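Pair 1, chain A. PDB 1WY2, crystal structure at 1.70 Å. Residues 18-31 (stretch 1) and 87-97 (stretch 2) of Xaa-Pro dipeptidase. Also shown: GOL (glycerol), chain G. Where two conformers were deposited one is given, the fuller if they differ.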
# COMPACT_ATOMS: atom_id res chain seq x y z
N ASN A 18 -19.98 -17.48 19.11
CA ASN A 18 -20.45 -17.55 17.73
C ASN A 18 -20.24 -18.92 17.09
O ASN A 18 -20.31 -19.06 15.87
CB ASN A 18 -19.75 -16.47 16.90
CG ASN A 18 -20.25 -15.07 17.23
OD1 ASN A 18 -21.23 -14.60 16.66
ND2 ASN A 18 -19.58 -14.42 18.18
N SER A 19 -19.99 -19.93 17.92
CA SER A 19 -19.79 -21.29 17.45
C SER A 19 -18.70 -21.39 16.38
O SER A 19 -18.89 -22.05 15.35
CB SER A 19 -21.10 -21.87 16.90
OG SER A 19 -22.11 -21.87 17.90
N ILE A 20 -17.58 -20.73 16.62
CA ILE A 20 -16.45 -20.76 15.70
C ILE A 20 -15.37 -21.64 16.30
O ILE A 20 -15.04 -21.50 17.48
CB ILE A 20 -15.89 -19.34 15.45
CG1 ILE A 20 -16.95 -18.48 14.75
CG2 ILE A 20 -14.61 -19.43 14.64
CD1 ILE A 20 -16.56 -17.02 14.60
N ASP A 21 -14.81 -22.54 15.50
CA ASP A 21 -13.78 -23.46 15.99
C ASP A 21 -12.37 -22.89 16.04
O ASP A 21 -11.59 -23.24 16.93
CB ASP A 21 -13.80 -24.74 15.14
CG ASP A 21 -15.15 -25.43 15.19
OD1 ASP A 21 -15.58 -25.81 16.30
OD2 ASP A 21 -15.78 -25.60 14.12
N ALA A 22 -12.04 -22.02 15.10
CA ALA A 22 -10.72 -21.41 15.06
C ALA A 22 -10.78 -20.10 14.30
O ALA A 22 -11.70 -19.87 13.51
CB ALA A 22 -9.73 -22.35 14.39
N VAL A 23 -9.81 -19.23 14.54
CA VAL A 23 -9.75 -17.94 13.86
C VAL A 23 -8.40 -17.75 13.18
O VAL A 23 -7.35 -18.07 13.74
CB VAL A 23 -9.99 -16.78 14.85
CG1 VAL A 23 -9.61 -15.44 14.19
CG2 VAL A 23 -11.45 -16.75 15.26
N LEU A 24 -8.44 -17.22 11.97
CA LEU A 24 -7.24 -16.96 11.20
C LEU A 24 -7.08 -15.45 11.01
O LEU A 24 -7.99 -14.80 10.51
CB LEU A 24 -7.32 -17.64 9.83
CG LEU A 24 -6.18 -17.33 8.85
CD1 LEU A 24 -4.86 -17.81 9.44
CD2 LEU A 24 -6.45 -18.01 7.51
N ILE A 25 -5.94 -14.91 11.42
CA ILE A 25 -5.65 -13.48 11.28
C ILE A 25 -4.48 -13.35 10.30
O ILE A 25 -3.40 -13.89 10.55
CB ILE A 25 -5.24 -12.86 12.64
CG1 ILE A 25 -6.39 -13.01 13.64
CG2 ILE A 25 -4.89 -11.38 12.46
CD1 ILE A 25 -7.67 -12.28 13.24
N ALA A 26 -4.69 -12.62 9.20
CA ALA A 26 -3.65 -12.47 8.18
C ALA A 26 -3.29 -11.04 7.76
O ALA A 26 -2.23 -10.82 7.18
CB ALA A 26 -4.02 -13.28 6.95
N LYS A 27 -4.16 -10.08 8.03
CA LYS A 27 -3.87 -8.70 7.64
C LYS A 27 -2.77 -8.13 8.53
O LYS A 27 -2.85 -8.21 9.76
CB LYS A 27 -5.12 -7.83 7.72
CG LYS A 27 -5.04 -6.57 6.87
CD LYS A 27 -6.32 -5.74 6.95
CE LYS A 27 -6.25 -4.54 6.00
NZ LYS A 27 -7.48 -3.70 6.05
N ASN A 28 -1.74 -7.56 7.91
CA ASN A 28 -0.59 -7.00 8.63
C ASN A 28 -0.88 -6.21 9.90
O ASN A 28 -0.30 -6.49 10.95
CB ASN A 28 0.26 -6.15 7.69
CG ASN A 28 0.75 -6.93 6.49
OD1 ASN A 28 1.20 -8.07 6.62
ND2 ASN A 28 0.67 -6.32 5.31
N PRO A 29 -1.76 -5.20 9.82
CA PRO A 29 -2.04 -4.43 11.04
C PRO A 29 -2.61 -5.29 12.17
O PRO A 29 -2.29 -5.08 13.34
CB PRO A 29 -3.01 -3.35 10.56
CG PRO A 29 -3.67 -3.97 9.37
CD PRO A 29 -2.52 -4.67 8.68
N ASN A 30 -3.45 -6.27 11.82
CA ASN A 30 -4.04 -7.14 12.83
C ASN A 30 -3.02 -8.12 13.39
O ASN A 30 -3.04 -8.44 14.58
CB ASN A 30 -5.24 -7.89 12.26
CG ASN A 30 -6.40 -6.97 11.96
OD1 ASN A 30 -6.61 -5.98 12.66
ND2 ASN A 30 -7.16 -7.28 10.92
N VAL A 31 -2.12 -8.61 12.54
CA VAL A 31 -1.10 -9.53 13.00
C VAL A 31 -0.22 -8.80 14.01
O VAL A 31 0.16 -9.36 15.04
CB VAL A 31 -0.23 -10.05 11.84
CG1 VAL A 31 0.94 -10.86 12.38
CG2 VAL A 31 -1.08 -10.89 10.91
N GLY A 87 -9.08 -30.19 9.90
CA GLY A 87 -9.91 -30.57 11.03
C GLY A 87 -10.84 -29.47 11.49
O GLY A 87 -11.80 -29.73 12.22
N ILE A 88 -10.57 -28.25 11.07
CA ILE A 88 -11.39 -27.11 11.45
C ILE A 88 -12.70 -27.09 10.66
O ILE A 88 -12.70 -27.15 9.43
CB ILE A 88 -10.64 -25.78 11.21
CG1 ILE A 88 -9.36 -25.76 12.04
CG2 ILE A 88 -11.54 -24.60 11.56
CD1 ILE A 88 -8.47 -24.55 11.78
N LYS A 89 -13.82 -27.00 11.38
CA LYS A 89 -15.13 -26.97 10.74
C LYS A 89 -15.53 -25.53 10.39
O LYS A 89 -15.74 -25.21 9.22
CB LYS A 89 -16.18 -27.58 11.67
CG LYS A 89 -15.97 -29.05 11.97
CD LYS A 89 -16.12 -29.90 10.71
CE LYS A 89 -17.53 -29.80 10.13
NZ LYS A 89 -17.71 -30.65 8.92
N SER A 90 -15.64 -24.69 11.41
CA SER A 90 -16.01 -23.29 11.23
C SER A 90 -14.81 -22.40 11.51
O SER A 90 -14.31 -22.37 12.63
CB SER A 90 -17.16 -22.94 12.18
OG SER A 90 -17.61 -21.61 11.99
N LEU A 91 -14.35 -21.67 10.49
CA LEU A 91 -13.20 -20.79 10.63
C LEU A 91 -13.58 -19.31 10.61
O LEU A 91 -14.27 -18.85 9.70
CB LEU A 91 -12.19 -21.05 9.50
CG LEU A 91 -10.89 -20.24 9.51
CD1 LEU A 91 -9.99 -20.72 10.65
CD2 LEU A 91 -10.17 -20.39 8.18
N GLY A 92 -13.12 -18.56 11.62
CA GLY A 92 -13.41 -17.14 11.67
C GLY A 92 -12.35 -16.41 10.87
O GLY A 92 -11.16 -16.68 11.04
N ILE A 93 -12.76 -15.49 10.00
CA ILE A 93 -11.81 -14.76 9.16
C ILE A 93 -12.09 -13.26 9.07
O ILE A 93 -13.20 -12.80 9.37
CB ILE A 93 -11.76 -15.32 7.72
CG1 ILE A 93 -13.15 -15.22 7.07
CG2 ILE A 93 -11.30 -16.78 7.74
CD1 ILE A 93 -13.14 -15.50 5.57
N GLU A 94 -11.08 -12.51 8.64
CA GLU A 94 -11.20 -11.06 8.48
C GLU A 94 -11.94 -10.75 7.18
O GLU A 94 -11.88 -11.51 6.22
CB GLU A 94 -9.81 -10.43 8.40
CG GLU A 94 -8.92 -10.67 9.60
CD GLU A 94 -7.46 -10.67 9.22
OE1 GLU A 94 -7.06 -11.52 8.39
OE2 GLU A 94 -6.70 -9.83 9.74
N SER A 95 -12.63 -9.62 7.16
CA SER A 95 -13.38 -9.22 5.97
C SER A 95 -12.44 -8.89 4.82
O SER A 95 -12.88 -8.73 3.68
CB SER A 95 -14.26 -8.01 6.29
OG SER A 95 -15.26 -8.35 7.24
N SER A 96 -11.15 -8.80 5.11
CA SER A 96 -10.15 -8.48 4.11
C SER A 96 -9.52 -9.70 3.44
O SER A 96 -8.78 -9.56 2.46
CB SER A 96 -9.04 -7.64 4.74
OG SER A 96 -8.50 -8.29 5.87
N LEU A 97 -9.81 -10.89 3.95
CA LEU A 97 -9.23 -12.11 3.38
C LEU A 97 -9.67 -12.27 1.93
O LEU A 97 -10.87 -12.30 1.64
CB LEU A 97 -9.62 -13.34 4.20
CG LEU A 97 -8.64 -14.50 4.08
CD1 LEU A 97 -7.28 -14.06 4.62
CD2 LEU A 97 -9.16 -15.70 4.86
C1 GOL G . -10.68 -5.64 8.02
O1 GOL G . -9.75 -5.09 7.10
C2 GOL G . -9.98 -6.31 9.20
O2 GOL G . -9.16 -5.36 9.88
C3 GOL G . -11.00 -6.89 10.18
O3 GOL G . -11.84 -7.85 9.56
O HOH W 1 -8.60 -13.71 8.14

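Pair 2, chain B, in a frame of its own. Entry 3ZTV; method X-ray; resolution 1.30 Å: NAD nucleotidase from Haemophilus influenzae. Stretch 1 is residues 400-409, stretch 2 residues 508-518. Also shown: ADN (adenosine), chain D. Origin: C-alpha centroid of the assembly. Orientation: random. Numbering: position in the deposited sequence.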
# COMPACT_ATOMS: atom_id res chain seq x y z
N LYS B 400 6.18 19.88 11.36
CA LYS B 400 7.17 20.10 10.30
C LYS B 400 6.51 20.39 8.95
O LYS B 400 7.13 20.97 8.06
CB LYS B 400 8.12 18.90 10.18
CG LYS B 400 7.44 17.57 9.90
CD LYS B 400 8.46 16.44 9.85
CE LYS B 400 7.79 15.07 9.83
NZ LYS B 400 7.04 14.80 11.10
N THR B 401 5.25 19.99 8.81
CA THR B 401 4.52 20.09 7.56
C THR B 401 3.85 21.45 7.33
O THR B 401 3.52 21.81 6.21
CB THR B 401 3.41 19.03 7.52
OG1 THR B 401 2.65 19.11 8.73
CG2 THR B 401 4.02 17.63 7.40
N VAL B 402 3.64 22.21 8.40
CA VAL B 402 2.86 23.44 8.31
C VAL B 402 3.60 24.58 7.60
O VAL B 402 4.76 24.85 7.88
CB VAL B 402 2.37 23.89 9.71
CG1 VAL B 402 1.80 25.30 9.68
CG2 VAL B 402 1.34 22.90 10.24
N ASP B 403 2.90 25.24 6.68
CA ASP B 403 3.48 26.35 5.92
C ASP B 403 3.35 27.70 6.62
O ASP B 403 4.21 28.57 6.49
CB ASP B 403 2.84 26.43 4.54
CG ASP B 403 3.16 25.23 3.67
OD1 ASP B 403 4.36 24.95 3.48
OD2 ASP B 403 2.22 24.57 3.20
N LEU B 404 2.26 27.89 7.35
CA LEU B 404 2.01 29.16 8.02
C LEU B 404 0.98 28.94 9.11
O LEU B 404 0.17 28.01 9.04
CB LEU B 404 1.54 30.21 7.01
CG LEU B 404 0.21 29.94 6.30
CD1 LEU B 404 -0.92 30.72 6.96
CD2 LEU B 404 0.30 30.25 4.80
N THR B 405 1.02 29.80 10.12
CA THR B 405 -0.01 29.77 11.15
C THR B 405 -0.61 31.16 11.33
O THR B 405 0.06 32.17 11.06
CB THR B 405 0.53 29.30 12.50
OG1 THR B 405 1.62 30.14 12.89
CG2 THR B 405 0.99 27.85 12.42
N ILE B 406 -1.85 31.21 11.79
CA ILE B 406 -2.56 32.47 12.03
C ILE B 406 -3.20 32.42 13.41
O ILE B 406 -3.88 31.45 13.75
CB ILE B 406 -3.64 32.71 10.97
CG1 ILE B 406 -3.00 32.83 9.58
CG2 ILE B 406 -4.47 33.94 11.32
CD1 ILE B 406 -3.99 32.82 8.44
N GLN B 407 -2.97 33.47 14.21
CA GLN B 407 -3.49 33.58 15.57
C GLN B 407 -4.22 34.91 15.72
O GLN B 407 -3.76 35.94 15.21
CB GLN B 407 -2.35 33.46 16.60
CG GLN B 407 -2.76 33.67 18.07
CD GLN B 407 -3.56 32.52 18.66
OE1 GLN B 407 -3.82 31.52 18.01
NE2 GLN B 407 -3.96 32.67 19.92
N ASN B 408 -5.35 34.91 16.42
CA ASN B 408 -6.10 36.14 16.67
C ASN B 408 -5.56 36.88 17.90
O ASN B 408 -5.24 36.26 18.92
CB ASN B 408 -7.59 35.84 16.84
CG ASN B 408 -7.88 34.98 18.06
OD1 ASN B 408 -7.35 33.87 18.19
ND2 ASN B 408 -8.72 35.49 18.95
N ALA B 409 -5.47 38.21 17.81
CA ALA B 409 -4.90 39.04 18.87
C ALA B 409 -5.62 38.92 20.22
O ALA B 409 -5.01 39.11 21.27
CB ALA B 409 -4.85 40.51 18.43
N ARG B 508 -1.86 25.08 -2.68
CA ARG B 508 -2.53 24.62 -1.47
C ARG B 508 -1.52 24.58 -0.31
O ARG B 508 -0.55 23.84 -0.35
CB ARG B 508 -3.17 23.25 -1.68
CG ARG B 508 -4.34 23.27 -2.66
CD ARG B 508 -4.87 21.88 -2.97
NE ARG B 508 -5.70 21.34 -1.89
CZ ARG B 508 -5.48 20.16 -1.30
NH1 ARG B 508 -4.46 19.40 -1.68
NH2 ARG B 508 -6.28 19.75 -0.33
N TYR B 509 -1.77 25.42 0.69
CA TYR B 509 -0.91 25.52 1.87
C TYR B 509 -1.49 24.73 3.04
O TYR B 509 -2.70 24.65 3.19
CB TYR B 509 -0.77 26.99 2.29
CG TYR B 509 -0.08 27.85 1.26
CD1 TYR B 509 -0.80 28.51 0.27
CD2 TYR B 509 1.30 28.02 1.29
CE1 TYR B 509 -0.16 29.29 -0.68
CE2 TYR B 509 1.94 28.80 0.35
CZ TYR B 509 1.21 29.44 -0.63
OH TYR B 509 1.86 30.22 -1.57
N LEU B 510 -0.61 24.17 3.86
CA LEU B 510 -1.06 23.62 5.14
C LEU B 510 -1.00 24.73 6.17
O LEU B 510 0.07 25.26 6.48
CB LEU B 510 -0.23 22.42 5.58
CG LEU B 510 -0.73 21.71 6.85
CD1 LEU B 510 -2.09 21.09 6.62
CD2 LEU B 510 0.26 20.64 7.27
N VAL B 511 -2.18 25.10 6.67
CA VAL B 511 -2.35 26.26 7.53
C VAL B 511 -2.77 25.82 8.92
O VAL B 511 -3.72 25.03 9.08
CB VAL B 511 -3.43 27.20 6.95
CG1 VAL B 511 -3.74 28.33 7.91
CG2 VAL B 511 -2.98 27.73 5.57
N GLY B 512 -2.07 26.31 9.94
CA GLY B 512 -2.43 26.02 11.32
C GLY B 512 -3.05 27.23 12.00
O GLY B 512 -2.63 28.37 11.77
N THR B 513 -4.04 26.99 12.85
CA THR B 513 -4.66 28.06 13.62
C THR B 513 -5.17 27.45 14.93
O THR B 513 -4.94 26.27 15.18
CB THR B 513 -5.76 28.75 12.81
OG1 THR B 513 -6.17 29.95 13.47
CG2 THR B 513 -6.96 27.83 12.63
N ASN B 514 -5.81 28.24 15.78
CA ASN B 514 -6.35 27.67 17.01
C ASN B 514 -7.77 27.15 16.77
O ASN B 514 -8.45 27.58 15.84
CB ASN B 514 -6.29 28.65 18.19
CG ASN B 514 -7.20 29.83 18.03
OD1 ASN B 514 -8.42 29.68 17.96
ND2 ASN B 514 -6.63 31.03 17.96
N ALA B 515 -8.21 26.22 17.62
CA ALA B 515 -9.49 25.56 17.44
C ALA B 515 -10.68 26.52 17.49
O ALA B 515 -11.70 26.28 16.85
CB ALA B 515 -9.65 24.46 18.48
N TYR B 516 -10.54 27.60 18.25
CA TYR B 516 -11.60 28.60 18.39
C TYR B 516 -11.91 29.28 17.05
O TYR B 516 -13.04 29.21 16.57
CB TYR B 516 -11.20 29.61 19.47
CG TYR B 516 -12.08 30.83 19.65
CD1 TYR B 516 -13.25 30.78 20.40
CD2 TYR B 516 -11.71 32.06 19.11
CE1 TYR B 516 -14.04 31.91 20.58
CE2 TYR B 516 -12.48 33.18 19.28
CZ TYR B 516 -13.64 33.11 20.02
OH TYR B 516 -14.41 34.25 20.18
N VAL B 517 -10.92 29.91 16.43
CA VAL B 517 -11.20 30.54 15.13
C VAL B 517 -11.35 29.54 13.98
O VAL B 517 -11.95 29.85 12.95
CB VAL B 517 -10.17 31.64 14.76
CG1 VAL B 517 -10.18 32.74 15.81
CG2 VAL B 517 -8.78 31.05 14.61
N ALA B 518 -10.83 28.32 14.15
CA ALA B 518 -10.99 27.30 13.12
C ALA B 518 -12.47 26.99 12.83
O ALA B 518 -12.83 26.60 11.73
CB ALA B 518 -10.26 26.03 13.51
O5' ADN D . -13.38 38.84 24.98
C5' ADN D . -13.79 38.14 23.80
C4' ADN D . -12.59 38.03 22.87
O4' ADN D . -11.60 37.17 23.43
C3' ADN D . -12.94 37.44 21.52
O3' ADN D . -13.31 38.46 20.58
C2' ADN D . -11.66 36.74 21.10
O2' ADN D . -10.78 37.64 20.41
C1' ADN D . -11.00 36.36 22.42
N9 ADN D . -11.28 34.93 22.70
C8 ADN D . -12.30 34.42 23.41
N7 ADN D . -12.22 33.06 23.46
C5 ADN D . -11.12 32.69 22.77
C6 ADN D . -10.43 31.43 22.43
N6 ADN D . -10.90 30.23 22.82
N1 ADN D . -9.30 31.52 21.69
C2 ADN D . -8.80 32.70 21.27
N3 ADN D . -9.38 33.88 21.55
C4 ADN D . -10.51 33.93 22.28

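In both pairs two short parallel strands lie side by side, their N-to-C directions 32° apart in pair 1 and 24° in pair 2, and the central backbones superpose with an RMSD of 0.6 Å. The register is the same. A:Ala22 bridges A:Leu91 as B:Leu404 bridges B:Val511, and A:Val23 bridges A:Gly92 as B:Thr405 bridges B:Gly512. A:Gly92 N donates to A:Ala22 O (2.7 Å) and B:Gly512 N to B:Leu404 O (3.0 Å); A:Leu24 N donates to A:Gly92 O, and B:Ile406 N to B:Gly512 O, each at 2.9 Å.

Glycine suits this place because the strands come close here: the CA atoms of A:Val23 and A:Gly92 are 4.3 Å apart, those of B:Thr405 and B:Gly512 4.5 Å. A CB on A:Gly92 would sit 2.9 Å from A:Val23 CG2, a clash; on B:Gly512 it would be a tight 3.2 Å from B:Thr405 CG2.

The matched aspartates close the start of the ladder in the same way. A:Asp21 N donates to A:Ser90 O and A:Asp21 OD2 accepts from A:Ser90 N, both at 2.9 Å. B:Asp403 N reaches B:Leu510 O at 2.8 Å, and B:Asp403 OD2 takes B:Leu510 N at 2.9 Å. An aspartate whose CA-to-CB bond points toward the other stretch can accept from a backbone NH with its carboxylate, while its own NH continues the pairing.

Apolar packing varies around this frame. In pair 1 A:Ala22 CB packs against A:Ile88 CD1 at 3.6 Å and A:Leu91 CD1 at 4.1 Å; A:Leu91 CD1 is also 4.2 Å from A:Leu24 CB. Pair 2 reverses the sizes: the larger B:Leu404 meets the shorter B:Val511, CD1 to CG1 at 3.8 Å.

The far end also differs. A:Glu94 reaches back to stretch 1, its OE1 accepting from A:Ala26 N (2.7 Å) and its OE2 from A:Lys27 N (3.1 Å) and A:Asn30 ND2 (2.8 Å), so one carboxylate gathers donors around a helix start. A water bonded to A:Leu24 O (2.7 Å), A:Glu94 N (2.8 Å) and A:Glu94 OE1 (2.7 Å) links the two stretches. In pair 2, B:Thr513 OG1 donates directly to B:Ile406 O at 2.8 Å. B:Asn514, matching A:Glu94, uses its amide both ways: ND2 donates to B:Gln407 OE1 and B:Asn408 OD1, each at 2.9 Å, while OD1 caps the following helix by accepting from B:Val517 N at 2.9 Å. With its OD1 taken by B:Asn514 ND2, B:Asn408 offers its ND2 to adenosine N3 at 3.1 Å, and the B:Tyr516 ring lies with one face against the adenine.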